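Local structure of mRNA-capping enzyme subunit alpha (Saccharomyces cerevisiae, 3KYH) at residues H65-C70 and L229-V234; L76-F81 and L148-F153; Y103-F108 and F197-S202; P252-T257 and A357-T362; F292-W297 and A330-S335. The protein catalyses the second step of mRNA capping, transferring GMP from GTP to the 5'-diphosphate end of RNA through a covalent enzyme-GMP intermediate. All coordinates share one frame; numbering follows the deposited sequence.

Interaction 1: H65-C70 and L229-V234; sequences HDYYVC and LIFTPV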
# COMPACT_ATOMS: atom_id res chain seq x y z
N HIS C 65 66.37 11.59 -4.08
CA HIS C 65 65.82 12.94 -4.10
C HIS C 65 66.26 13.74 -2.88
O HIS C 65 67.17 13.31 -2.14
CB HIS C 65 64.29 12.90 -4.16
CG HIS C 65 63.74 12.52 -5.50
ND1 HIS C 65 63.52 11.21 -5.87
CD2 HIS C 65 63.35 13.29 -6.55
CE1 HIS C 65 63.04 11.18 -7.11
NE2 HIS C 65 62.93 12.43 -7.54
N ASP C 66 65.60 14.88 -2.68
CA ASP C 66 65.86 15.82 -1.58
C ASP C 66 64.49 16.02 -0.92
O ASP C 66 63.57 16.53 -1.55
CB ASP C 66 66.43 17.15 -2.11
CG ASP C 66 67.51 16.98 -3.20
OD1 ASP C 66 68.56 17.64 -3.07
OD2 ASP C 66 67.32 16.25 -4.20
N TYR C 67 64.36 15.60 0.35
CA TYR C 67 63.06 15.42 1.00
C TYR C 67 62.81 16.20 2.29
O TYR C 67 63.75 16.68 2.93
CB TYR C 67 62.85 13.94 1.30
CG TYR C 67 61.89 13.21 0.39
CD1 TYR C 67 62.35 12.51 -0.75
CD2 TYR C 67 60.52 13.13 0.71
CE1 TYR C 67 61.47 11.78 -1.55
CE2 TYR C 67 59.62 12.44 -0.11
CZ TYR C 67 60.11 11.77 -1.23
OH TYR C 67 59.22 11.07 -2.02
N TYR C 68 61.53 16.30 2.65
CA TYR C 68 61.02 17.03 3.81
C TYR C 68 60.35 16.13 4.84
O TYR C 68 59.79 15.06 4.51
CB TYR C 68 59.96 18.04 3.37
CG TYR C 68 60.42 19.38 2.81
CD1 TYR C 68 59.63 20.07 1.88
CD2 TYR C 68 61.61 19.99 3.25
CE1 TYR C 68 60.01 21.32 1.39
CE2 TYR C 68 62.01 21.23 2.74
CZ TYR C 68 61.20 21.89 1.83
OH TYR C 68 61.58 23.11 1.34
N VAL C 69 60.38 16.60 6.09
CA VAL C 69 59.57 16.03 7.16
C VAL C 69 59.02 17.01 8.17
O VAL C 69 59.74 17.86 8.72
CB VAL C 69 60.28 14.93 7.97
CG1 VAL C 69 60.09 13.59 7.31
CG2 VAL C 69 61.76 15.28 8.23
N CYS C 70 57.72 16.84 8.40
CA CYS C 70 57.04 17.40 9.56
C CYS C 70 56.19 16.25 10.09
O CYS C 70 56.02 15.25 9.37
CB CYS C 70 56.17 18.59 9.16
SG CYS C 70 55.04 18.27 7.77
N LEU C 229 54.69 10.54 11.15
CA LEU C 229 55.45 11.51 10.36
C LEU C 229 54.91 11.53 8.93
O LEU C 229 54.37 10.53 8.43
CB LEU C 229 56.92 11.11 10.30
CG LEU C 229 58.04 11.92 10.97
CD1 LEU C 229 58.01 11.95 12.48
CD2 LEU C 229 59.39 11.34 10.48
N ILE C 230 55.07 12.69 8.28
CA ILE C 230 54.73 12.89 6.88
C ILE C 230 56.00 13.38 6.16
O ILE C 230 56.82 14.11 6.77
CB ILE C 230 53.52 13.85 6.78
CG1 ILE C 230 52.49 13.40 5.73
CG2 ILE C 230 53.96 15.32 6.78
CD1 ILE C 230 52.82 13.66 4.27
N PHE C 231 56.15 12.95 4.91
CA PHE C 231 57.39 13.09 4.12
C PHE C 231 57.07 13.78 2.79
O PHE C 231 56.20 13.29 2.05
CB PHE C 231 58.02 11.70 3.82
CG PHE C 231 58.98 11.18 4.88
CD1 PHE C 231 58.50 10.57 6.04
CD2 PHE C 231 60.35 11.22 4.69
CE1 PHE C 231 59.38 10.09 7.02
CE2 PHE C 231 61.23 10.72 5.64
CZ PHE C 231 60.74 10.17 6.82
N THR C 232 57.78 14.86 2.45
CA THR C 232 57.50 15.58 1.19
C THR C 232 58.75 15.81 0.33
O THR C 232 59.78 16.25 0.85
CB THR C 232 56.79 16.93 1.41
OG1 THR C 232 55.89 16.83 2.51
CG2 THR C 232 56.01 17.34 0.18
N PRO C 233 58.68 15.53 -0.99
CA PRO C 233 59.89 15.76 -1.79
C PRO C 233 59.97 17.18 -2.35
O PRO C 233 59.00 17.66 -2.97
CB PRO C 233 59.76 14.72 -2.91
CG PRO C 233 58.24 14.48 -3.03
CD PRO C 233 57.56 15.00 -1.80
N VAL C 234 61.10 17.84 -2.11
CA VAL C 234 61.35 19.22 -2.56
C VAL C 234 61.15 19.31 -4.09
O VAL C 234 60.05 19.59 -4.56
CB VAL C 234 62.78 19.72 -2.10
CG1 VAL C 234 63.08 21.16 -2.58
CG2 VAL C 234 62.96 19.60 -0.58

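Interaction 2: L76-F81 and L148-F153; sequences LRVLMF and LRYLMF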
# COMPACT_ATOMS: atom_id res chain seq x y z
N LEU C 76 41.31 18.27 11.05
CA LEU C 76 40.27 18.06 10.06
C LEU C 76 40.80 18.63 8.78
O LEU C 76 40.65 19.84 8.58
CB LEU C 76 38.99 18.79 10.47
CG LEU C 76 37.70 18.37 9.76
CD1 LEU C 76 37.25 16.97 10.20
CD2 LEU C 76 36.54 19.35 9.96
N ARG C 77 41.46 17.81 7.96
CA ARG C 77 41.97 18.27 6.65
C ARG C 77 40.86 18.91 5.81
O ARG C 77 39.87 18.27 5.41
CB ARG C 77 42.69 17.19 5.84
CG ARG C 77 43.24 17.71 4.48
CD ARG C 77 44.76 17.75 4.53
NE ARG C 77 45.38 17.87 3.21
CZ ARG C 77 45.28 16.96 2.25
NH1 ARG C 77 44.58 15.84 2.44
NH2 ARG C 77 45.87 17.18 1.08
N VAL C 78 41.13 20.18 5.53
CA VAL C 78 40.21 21.20 5.05
C VAL C 78 41.11 22.16 4.25
O VAL C 78 42.02 22.77 4.85
CB VAL C 78 39.61 21.86 6.33
CG1 VAL C 78 39.40 23.35 6.21
CG2 VAL C 78 38.32 21.22 6.73
N LEU C 79 40.94 22.24 2.91
CA LEU C 79 41.75 23.23 2.13
C LEU C 79 41.22 24.59 2.38
O LEU C 79 40.12 24.71 2.97
CB LEU C 79 41.88 23.03 0.60
CG LEU C 79 43.25 22.51 0.16
CD1 LEU C 79 43.21 21.11 -0.38
CD2 LEU C 79 43.82 23.35 -0.88
N MET C 80 42.04 25.58 2.01
CA MET C 80 41.55 26.96 1.94
C MET C 80 41.31 27.39 0.50
O MET C 80 42.18 27.17 -0.38
CB MET C 80 42.49 27.95 2.64
CG MET C 80 42.00 29.40 2.60
SD MET C 80 40.72 29.67 3.82
CE MET C 80 41.57 30.74 4.99
N PHE C 81 40.15 28.00 0.26
CA PHE C 81 39.85 28.58 -1.06
C PHE C 81 39.45 30.03 -0.96
O PHE C 81 38.43 30.35 -0.32
CB PHE C 81 38.75 27.78 -1.76
CG PHE C 81 38.48 28.21 -3.18
CD1 PHE C 81 39.51 28.61 -4.03
CD2 PHE C 81 37.18 28.07 -3.69
CE1 PHE C 81 39.24 28.94 -5.36
CE2 PHE C 81 36.89 28.39 -5.02
CZ PHE C 81 37.93 28.82 -5.86
N LEU C 148 41.09 27.47 18.27
CA LEU C 148 40.94 26.90 16.93
C LEU C 148 42.06 27.49 16.06
O LEU C 148 42.39 28.70 16.20
CB LEU C 148 39.54 27.27 16.42
CG LEU C 148 38.67 26.57 15.36
CD1 LEU C 148 39.38 26.67 14.04
CD2 LEU C 148 38.26 25.11 15.58
N ARG C 149 42.68 26.63 15.24
CA ARG C 149 43.84 26.97 14.40
C ARG C 149 43.95 26.17 13.11
O ARG C 149 43.73 24.94 13.14
CB ARG C 149 45.20 26.77 15.14
CG ARG C 149 46.40 26.87 14.15
CD ARG C 149 47.78 26.67 14.74
NE ARG C 149 48.08 27.60 15.83
CZ ARG C 149 48.22 28.92 15.70
NH1 ARG C 149 48.04 29.51 14.52
NH2 ARG C 149 48.51 29.64 16.77
N TYR C 150 44.42 26.87 12.06
CA TYR C 150 44.63 26.37 10.68
C TYR C 150 46.08 26.53 10.21
O TYR C 150 46.60 27.66 10.12
CB TYR C 150 43.66 27.08 9.71
CG TYR C 150 43.70 26.57 8.28
CD1 TYR C 150 42.94 25.48 7.91
CD2 TYR C 150 44.46 27.22 7.30
CE1 TYR C 150 42.96 24.97 6.63
CE2 TYR C 150 44.48 26.74 5.99
CZ TYR C 150 43.72 25.61 5.67
OH TYR C 150 43.73 25.08 4.39
N LEU C 151 46.69 25.40 9.83
CA LEU C 151 48.12 25.28 9.46
C LEU C 151 48.35 24.86 7.99
O LEU C 151 47.62 24.00 7.48
CB LEU C 151 48.76 24.23 10.35
CG LEU C 151 48.86 24.65 11.79
CD1 LEU C 151 48.33 23.50 12.60
CD2 LEU C 151 50.25 25.09 12.17
N MET C 152 49.39 25.39 7.35
CA MET C 152 49.52 25.21 5.90
C MET C 152 50.84 24.58 5.48
O MET C 152 51.92 25.04 5.90
CB MET C 152 49.38 26.55 5.18
CG MET C 152 48.09 27.32 5.40
SD MET C 152 48.40 29.10 5.53
CE MET C 152 49.58 29.37 4.23
N PHE C 153 50.76 23.60 4.60
CA PHE C 153 51.94 22.78 4.30
C PHE C 153 52.35 22.78 2.84
O PHE C 153 53.52 22.60 2.50
CB PHE C 153 51.88 21.35 4.90
CG PHE C 153 50.49 20.69 4.93
CD1 PHE C 153 49.52 21.11 5.84
CD2 PHE C 153 50.22 19.56 4.13
CE1 PHE C 153 48.26 20.48 5.90
CE2 PHE C 153 48.97 18.93 4.18
CZ PHE C 153 47.98 19.39 5.07

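Interaction 3: Y103-F108 and F197-S202; sequences YLVNGF and FPFKIS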
# COMPACT_ATOMS: atom_id res chain seq x y z
N TYR C 103 32.87 25.08 2.91
CA TYR C 103 32.50 25.85 4.10
C TYR C 103 32.69 27.37 3.95
O TYR C 103 33.53 27.80 3.15
CB TYR C 103 33.10 25.21 5.37
CG TYR C 103 32.59 23.79 5.62
CD1 TYR C 103 33.34 22.66 5.25
CD2 TYR C 103 31.33 23.57 6.19
CE1 TYR C 103 32.85 21.36 5.47
CE2 TYR C 103 30.82 22.29 6.40
CZ TYR C 103 31.58 21.19 6.04
OH TYR C 103 31.05 19.94 6.26
N LEU C 104 31.86 28.18 4.63
CA LEU C 104 31.90 29.65 4.48
C LEU C 104 32.16 30.46 5.75
O LEU C 104 31.25 30.91 6.45
CB LEU C 104 30.67 30.22 3.74
CG LEU C 104 30.90 31.46 2.84
CD1 LEU C 104 29.90 31.42 1.70
CD2 LEU C 104 30.88 32.88 3.45
N VAL C 105 33.44 30.71 5.97
CA VAL C 105 33.91 31.49 7.11
C VAL C 105 33.64 32.99 6.91
O VAL C 105 33.37 33.44 5.79
CB VAL C 105 35.41 31.23 7.37
CG1 VAL C 105 35.64 31.14 8.86
CG2 VAL C 105 35.84 29.91 6.74
N ASN C 106 33.70 33.76 8.00
CA ASN C 106 33.41 35.20 8.00
C ASN C 106 34.57 36.07 7.49
O ASN C 106 35.18 35.76 6.45
CB ASN C 106 32.88 35.65 9.38
CG ASN C 106 31.36 35.92 9.40
OD1 ASN C 106 30.91 36.81 10.14
ND2 ASN C 106 30.56 35.19 8.63
N GLY C 107 34.87 37.15 8.22
CA GLY C 107 35.79 38.22 7.78
C GLY C 107 37.28 37.94 7.70
O GLY C 107 37.94 37.68 8.71
N PHE C 108 37.80 38.00 6.47
CA PHE C 108 39.23 37.86 6.22
C PHE C 108 39.66 38.73 5.03
O PHE C 108 39.04 38.71 3.96
CB PHE C 108 39.63 36.40 5.96
CG PHE C 108 39.79 35.54 7.20
CD1 PHE C 108 40.86 35.74 8.08
CD2 PHE C 108 38.92 34.47 7.44
CE1 PHE C 108 41.02 34.91 9.21
CE2 PHE C 108 39.08 33.64 8.55
CZ PHE C 108 40.13 33.86 9.44
N PHE C 197 38.06 38.08 12.07
CA PHE C 197 38.93 36.90 11.93
C PHE C 197 38.60 35.89 13.07
O PHE C 197 38.93 36.16 14.23
CB PHE C 197 40.41 37.35 12.05
CG PHE C 197 41.00 38.07 10.84
CD1 PHE C 197 42.35 37.86 10.53
CD2 PHE C 197 40.28 38.99 10.07
CE1 PHE C 197 42.97 38.50 9.44
CE2 PHE C 197 40.88 39.66 8.96
CZ PHE C 197 42.23 39.41 8.65
N PRO C 198 37.95 34.75 12.76
CA PRO C 198 37.46 33.80 13.77
C PRO C 198 38.49 32.91 14.45
O PRO C 198 38.17 32.28 15.46
CB PRO C 198 36.52 32.89 12.97
CG PRO C 198 37.04 32.95 11.59
CD PRO C 198 37.42 34.40 11.43
N PHE C 199 39.70 32.85 13.89
CA PHE C 199 40.69 31.85 14.26
C PHE C 199 42.06 32.19 13.66
O PHE C 199 42.12 32.84 12.62
CB PHE C 199 40.20 30.48 13.80
CG PHE C 199 40.22 30.24 12.29
CD1 PHE C 199 41.37 30.42 11.50
CD2 PHE C 199 39.12 29.66 11.67
CE1 PHE C 199 41.40 30.03 10.16
CE2 PHE C 199 39.12 29.33 10.31
CZ PHE C 199 40.26 29.50 9.57
N LYS C 200 43.15 31.71 14.27
CA LYS C 200 44.51 32.06 13.84
C LYS C 200 45.09 31.26 12.65
O LYS C 200 44.60 30.16 12.33
CB LYS C 200 45.48 32.06 15.03
CG LYS C 200 46.63 33.05 14.86
CD LYS C 200 47.82 32.79 15.78
CE LYS C 200 49.10 33.04 14.98
NZ LYS C 200 50.30 33.37 15.80
N ILE C 201 46.10 31.83 11.99
CA ILE C 201 46.81 31.17 10.87
C ILE C 201 48.32 31.10 11.12
O ILE C 201 48.89 31.98 11.76
CB ILE C 201 46.46 31.82 9.51
CG1 ILE C 201 45.02 31.44 9.13
CG2 ILE C 201 47.33 31.30 8.37
CD1 ILE C 201 43.97 32.35 9.70
N SER C 202 48.93 29.98 10.74
CA SER C 202 50.38 29.81 10.85
C SER C 202 50.89 28.89 9.79
O SER C 202 50.12 28.06 9.27
CB SER C 202 50.83 29.34 12.24
OG SER C 202 52.26 29.39 12.31

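Interaction 4: P252-T257 and A357-T362; sequences PEQENT and AKNQET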
# COMPACT_ATOMS: atom_id res chain seq x y z
N PRO C 252 52.68 4.41 13.41
CA PRO C 252 53.26 3.33 14.22
C PRO C 252 52.97 1.95 13.65
O PRO C 252 51.85 1.70 13.20
CB PRO C 252 52.55 3.48 15.59
CG PRO C 252 51.83 4.79 15.58
CD PRO C 252 52.17 5.50 14.27
N GLU C 253 53.99 1.08 13.63
CA GLU C 253 53.82 -0.37 13.35
C GLU C 253 52.71 -0.94 14.21
O GLU C 253 52.05 -1.91 13.83
CB GLU C 253 55.11 -1.16 13.62
CG GLU C 253 55.97 -0.71 14.83
CD GLU C 253 56.86 0.48 14.51
OE1 GLU C 253 56.73 1.55 15.15
OE2 GLU C 253 57.66 0.34 13.56
N GLN C 254 52.53 -0.31 15.37
CA GLN C 254 51.43 -0.56 16.29
C GLN C 254 50.08 0.02 15.89
O GLN C 254 49.05 -0.57 16.22
CB GLN C 254 51.82 -0.09 17.70
CG GLN C 254 52.30 -1.20 18.65
CD GLN C 254 53.27 -2.24 18.07
OE1 GLN C 254 53.21 -3.42 18.45
NE2 GLN C 254 54.18 -1.80 17.19
N GLU C 255 50.07 1.14 15.16
CA GLU C 255 48.82 1.82 14.82
C GLU C 255 47.85 0.88 14.11
O GLU C 255 46.79 0.56 14.66
CB GLU C 255 49.05 3.10 14.02
CG GLU C 255 47.97 4.16 14.18
CD GLU C 255 48.15 5.32 13.20
OE1 GLU C 255 48.08 5.08 11.96
OE2 GLU C 255 48.35 6.46 13.68
N ASN C 256 48.25 0.40 12.93
CA ASN C 256 47.46 -0.61 12.20
C ASN C 256 47.28 -1.82 13.09
O ASN C 256 48.23 -2.25 13.77
CB ASN C 256 48.05 -0.98 10.83
CG ASN C 256 49.47 -0.43 10.60
OD1 ASN C 256 49.67 0.52 9.83
ND2 ASN C 256 50.46 -1.04 11.25
N THR C 257 46.03 -2.26 13.20
CA THR C 257 45.62 -3.43 14.00
C THR C 257 44.19 -3.80 13.63
O THR C 257 43.52 -3.01 12.96
CB THR C 257 45.87 -3.30 15.55
OG1 THR C 257 45.08 -4.28 16.26
CG2 THR C 257 45.56 -1.90 16.11
N ALA C 357 47.97 -5.13 18.02
CA ALA C 357 49.21 -4.94 17.29
C ALA C 357 50.24 -6.05 17.57
O ALA C 357 50.49 -6.39 18.74
CB ALA C 357 49.80 -3.59 17.66
N LYS C 358 50.83 -6.57 16.49
CA LYS C 358 51.93 -7.53 16.56
C LYS C 358 53.26 -6.85 16.92
O LYS C 358 53.96 -6.34 16.05
CB LYS C 358 52.05 -8.36 15.27
CG LYS C 358 53.37 -9.14 15.10
CD LYS C 358 53.73 -9.16 13.62
CE LYS C 358 55.15 -9.62 13.35
NZ LYS C 358 55.35 -11.11 13.44
N ASN C 359 53.58 -6.86 18.21
CA ASN C 359 54.87 -6.37 18.67
C ASN C 359 55.99 -6.99 17.82
O ASN C 359 56.15 -8.22 17.80
CB ASN C 359 55.06 -6.59 20.18
CG ASN C 359 56.40 -6.05 20.71
OD1 ASN C 359 56.93 -6.58 21.69
ND2 ASN C 359 56.94 -5.02 20.05
N GLN C 360 56.67 -6.13 17.08
CA GLN C 360 57.73 -6.50 16.15
C GLN C 360 58.99 -6.97 16.89
O GLN C 360 59.87 -7.60 16.28
CB GLN C 360 58.01 -5.33 15.18
CG GLN C 360 58.79 -5.65 13.88
CD GLN C 360 58.16 -6.74 12.99
OE1 GLN C 360 57.98 -7.89 13.43
NE2 GLN C 360 57.88 -6.40 11.73
N GLU C 361 59.06 -6.68 18.19
CA GLU C 361 60.15 -7.16 19.06
C GLU C 361 60.02 -8.67 19.35
O GLU C 361 61.03 -9.36 19.53
CB GLU C 361 60.26 -6.28 20.32
CG GLU C 361 61.29 -6.73 21.38
CD GLU C 361 61.87 -5.58 22.20
OE1 GLU C 361 62.75 -4.86 21.68
OE2 GLU C 361 61.51 -5.43 23.40
N THR C 362 58.78 -9.18 19.35
CA THR C 362 58.51 -10.61 19.63
C THR C 362 57.90 -11.42 18.47
O THR C 362 58.05 -12.65 18.40
CB THR C 362 57.61 -10.79 20.89
OG1 THR C 362 56.47 -9.92 20.80
CG2 THR C 362 58.37 -10.52 22.19

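Interaction 5: F292-W297 and A330-S335; sequences FSLYVW and AELSVS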
# COMPACT_ATOMS: atom_id res chain seq x y z
N PHE C 292 43.64 -19.93 22.80
CA PHE C 292 42.76 -18.84 22.32
C PHE C 292 42.98 -18.43 20.86
O PHE C 292 43.71 -17.48 20.56
CB PHE C 292 42.62 -17.62 23.27
CG PHE C 292 43.84 -17.29 24.11
CD1 PHE C 292 44.25 -18.14 25.15
CD2 PHE C 292 44.47 -16.06 23.98
CE1 PHE C 292 45.34 -17.81 25.97
CE2 PHE C 292 45.55 -15.70 24.81
CZ PHE C 292 45.99 -16.59 25.79
N SER C 293 42.31 -19.19 19.99
CA SER C 293 42.35 -19.03 18.52
C SER C 293 41.50 -17.89 17.97
O SER C 293 40.32 -17.77 18.31
CB SER C 293 41.91 -20.33 17.84
OG SER C 293 40.74 -20.82 18.45
N LEU C 294 42.08 -17.11 17.08
CA LEU C 294 41.44 -15.90 16.60
C LEU C 294 40.93 -16.02 15.15
O LEU C 294 41.72 -16.15 14.21
CB LEU C 294 42.33 -14.66 16.92
CG LEU C 294 43.76 -14.67 17.54
CD1 LEU C 294 44.34 -13.28 17.69
CD2 LEU C 294 43.89 -15.31 18.93
N TYR C 295 39.61 -16.06 14.99
CA TYR C 295 38.94 -16.29 13.69
C TYR C 295 38.37 -15.03 13.01
O TYR C 295 37.95 -14.08 13.69
CB TYR C 295 37.80 -17.31 13.82
CG TYR C 295 38.09 -18.68 14.45
CD1 TYR C 295 38.52 -18.80 15.78
CD2 TYR C 295 37.81 -19.87 13.75
CE1 TYR C 295 38.75 -20.04 16.36
CE2 TYR C 295 38.02 -21.12 14.33
CZ TYR C 295 38.49 -21.21 15.64
OH TYR C 295 38.73 -22.44 16.25
N VAL C 296 38.30 -15.06 11.68
CA VAL C 296 37.88 -13.91 10.85
C VAL C 296 36.65 -14.18 9.98
O VAL C 296 36.65 -15.11 9.15
CB VAL C 296 39.05 -13.38 9.97
CG1 VAL C 296 40.21 -12.88 10.84
CG2 VAL C 296 39.52 -14.43 8.94
N TRP C 297 35.62 -13.35 10.14
CA TRP C 297 34.34 -13.60 9.48
C TRP C 297 34.35 -13.38 7.97
O TRP C 297 34.83 -12.35 7.49
CB TRP C 297 33.17 -12.90 10.21
CG TRP C 297 32.75 -11.55 9.69
CD1 TRP C 297 33.43 -10.36 9.85
CD2 TRP C 297 31.55 -11.23 8.97
NE1 TRP C 297 32.73 -9.33 9.27
CE2 TRP C 297 31.58 -9.83 8.71
CE3 TRP C 297 30.46 -11.98 8.50
CZ2 TRP C 297 30.56 -9.17 8.00
CZ3 TRP C 297 29.44 -11.32 7.82
CH2 TRP C 297 29.50 -9.93 7.56
N ALA C 330 45.79 -17.02 14.12
CA ALA C 330 46.78 -16.82 15.16
C ALA C 330 46.37 -17.20 16.57
O ALA C 330 45.18 -17.33 16.88
CB ALA C 330 47.37 -15.41 15.12
N GLU C 331 47.40 -17.47 17.38
CA GLU C 331 47.29 -17.60 18.82
C GLU C 331 47.75 -16.27 19.45
O GLU C 331 48.70 -15.62 18.95
CB GLU C 331 48.13 -18.79 19.31
CG GLU C 331 47.49 -20.23 19.25
CD GLU C 331 46.58 -20.54 18.05
OE1 GLU C 331 46.84 -21.52 17.32
OE2 GLU C 331 45.56 -19.85 17.86
N LEU C 332 47.03 -15.83 20.48
CA LEU C 332 47.33 -14.55 21.13
C LEU C 332 48.55 -14.68 22.03
O LEU C 332 49.57 -15.17 21.57
CB LEU C 332 46.09 -13.99 21.85
CG LEU C 332 46.10 -12.51 22.28
CD1 LEU C 332 45.80 -11.60 21.09
CD2 LEU C 332 45.12 -12.24 23.43
N SER C 333 48.47 -14.24 23.28
CA SER C 333 49.59 -14.26 24.25
C SER C 333 49.23 -13.54 25.55
O SER C 333 49.20 -12.31 25.64
CB SER C 333 50.92 -13.71 23.69
OG SER C 333 50.75 -12.46 23.03
N VAL C 334 48.95 -14.36 26.56
CA VAL C 334 48.56 -13.84 27.86
C VAL C 334 49.61 -14.23 28.90
O VAL C 334 49.70 -15.40 29.29
CB VAL C 334 47.09 -14.23 28.20
CG1 VAL C 334 46.76 -13.98 29.66
CG2 VAL C 334 46.15 -13.43 27.31
N SER C 335 50.42 -13.23 29.27
CA SER C 335 51.48 -13.35 30.28
C SER C 335 50.93 -13.60 31.69
O SER C 335 49.71 -13.56 31.91
CB SER C 335 52.45 -12.15 30.20
OG SER C 335 51.98 -10.95 30.82

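Interaction 1: H65-C70 and L229-V234
Val-69 and Phe-231 run alongside each other in the same direction, and CG1 of Val-69 sits over the middle of the Phe-231 ring, 3.3 Å from its centroid and 3° off the ring normal. On the same face of the sheet Tyr-67 and Pro-233 make a second CH-pi pair, with Pro-233 CB above the tyrosine ring but displaced toward its rim, 3.4 Å from CZ of Tyr-67; the phenol oxygen goes on to Leu-246 O. The two strands are antiparallel neighbours in the sheet of the nucleotidyltransferase domain that carries Lys-72, the residue that takes up GMP, just beyond Cys-70. On the opposite face Tyr-68 crosses Val-234 at about a right angle, and the methyl CG2 of Val-234 stands over the centre of the Tyr-68 ring at 3.8 Å. Cys-70 SG meets Ile-230 CG2 there. Between the faces run the backbone bonds, among them Thr-232 N to Tyr-68 O at 2.9 Å and Ile-230 N to Cys-70 O, also 2.9 Å.

Interaction 2: L76-F81 and L148-F153
Two strands of the curled mixed sheet in the catalytic domain, 76-81 and 148-152, pass each other here without pairing: their axes come within 8.9 Å at 75°, and Tyr-150 spans the distance between them. Both strands pair with 129-139, and the tyrosine bridges two strands that do not pair with each other. CB of Tyr-150 points toward strand 76-81, and CG, anti to the backbone N (chi1 -175°), continues the side chain outward. Its OH gives a hydrogen bond to Val-78 O, 2.9 Å away, in the carbonyl plane and on a lone pair; the acceptor lies at the ring edge, close to the ring plane. CG1 of Val-78 rests 3.9 Å from CE1 of Tyr-150, while CB of Met-80 approaches CZ of Tyr-150 obliquely at 4.0 Å. A phenylalanine in place of Tyr-150 would probably keep the ring packing but leave Val-78 O without this donor and remove the weak bond of the hydroxyl to Leu-131 O. Farther along, Arg-77 CD and NE come to the edge of the Phe-153 ring, NE being 3.5 Å from CZ of Phe-153, with guanidinium and ring planes 36° apart. The guanidinium is engaged by Asp-132 in a salt bridge, and Phe-153 has a cation-pi partner in Lys-204. The aromatic edge, slightly positive, would probably add little attraction for the arginine, whose charge is more likely balanced by Asp-132.

Interaction 3: Y103-F108 and F197-S202
An aromatic cluster of Phe-108, Phe-197 and Phe-199 joins the loop after strand 102-105 to the segment leading into strand 200-203 in the catalytic domain, away from the catalytic lysine. Phe-108 is its middle member and presents its edge to both other rings. CD1 of Phe-108 stands over the centre of the Phe-197 ring, 3.5 Å above the plane; the centroids are 4.6 Å apart and the planes are inclined at 51°. Toward Phe-199 the contact is looser: CZ of Phe-108 lies over one face, displaced toward the rim, 4.1 Å from CE1 of Phe-199, with the planes at 53°. Pro-198 meets Phe-108 tip to tip, its CD 3.4 Å from CZ of Phe-108, and CD1 of Ile-201 approaches CE1 of Phe-108 obliquely. Val-105 extends the apolar patch, its CG1 lying 3.6 Å from CG of Pro-198. Beyond the two segments Phe-110 adds another ring beside Phe-108, and Leu-186 of helix 168-189 packs on Phe-197. No hydrogen bond links the two segments, so they are probably held mainly by dispersion and by the weak electrostatics of ring edges against ring faces, an attraction that depends on how the Phe-108 ring is turned.

Interaction 4: P252-T257 and A357-T362
Residues 253-255 have helical backbone angles without regular helical bonds; Glu-255 N bonds back to Pro-252 O at 2.7 Å. The two loops come nearest where Gln-254 and Ala-357 stand 5.0 Å apart between CA atoms; 357-362 has no regular structure, though it turns back from Asn-359 to Thr-362. The methyl of Ala-357 points toward the other loop, with CB 3.4 Å from Gln-254 O and 3.6 Å from Gln-254 CG. The glutamine chain bends at its second torsion, which places CD (chi2 44°); its CG and CD both touch the methyl, and OE1 lies 3.4 Å from CA of Asn-359. CB of Thr-257 is 3.7 Å from the backbone N of Ala-357. An alanine in place of Gln-254 would probably open a gap beside the Ala-357 methyl and lose the reach to Asn-359. Here the loop linking the nucleotidyltransferase and OB-fold domains meets a loop of the OB fold. With no clear hydrogen bond between them, the two loops are probably held mainly by van der Waals contact round one small methyl.

Interaction 5: F292-W297 and A330-S335
Strand 293-297 runs antiparallel to the end of strand 326-331, CA of Ser-293 being nearest that of Glu-331 and CA of Leu-294 nearest that of Ala-330; one bond is clear, Leu-294 N to Ala-330 O at 3.1 Å, whose donor lies nearly along the C=O axis. Most of the remaining contact is apolar. Phe-292 crosses both Leu-332 and Val-334 at about a right angle: its CD2 meets CB of Leu-332 at 3.4 Å, and its CE2 meets CG2 of Val-334, also at 3.4 Å, both partners coming in obliquely to the ring. CG of Leu-332 is anti to the backbone N (chi1 -164°), which carries the branch outward from CB; its CD2 adds a contact with CE2 of Phe-292 at 3.7 Å. CD1 of Leu-332 comes to 4.1 Å from CD1 of Leu-294, so Leu-332 touches both of the hydrophobic residues that flank Ser-293. OE1 of Glu-331 forms a salt bridge with Lys-328. Ser-293 OG is bonded to Ile-263 O in strand 259-263, on the other side of strand 293-297. The arrangement is a frayed end of an edge pairing in the antiparallel sheet of the OB-fold domain, where strand 326-331 is outermost and its chain runs on as a loop past Phe-292.

Interactions 1, 2 and 3 lie in the nucleotidyltransferase domain, interactions 4 and 5 in the region of the OB fold. Along the chain 2 and 3 are nested inside the loop closed by 1, and their segments alternate. Their centres are about 10 Å apart and they touch through the neighbouring strands 146-152 and 200-203. Interaction 1 belongs to a different sheet, its centre about 19 Å from that of interaction 2, although strands 67-73 and 76-84 follow each other. Interaction 5 is nested inside interaction 4; the centres of interactions 4 and 5 are about 15 Å apart. Those of interactions 3 and 5 are about 50 Å apart. Interaction 4, its centre about 24 Å from that of interaction 1, joins the segment linking the two domains to a loop of the OB fold.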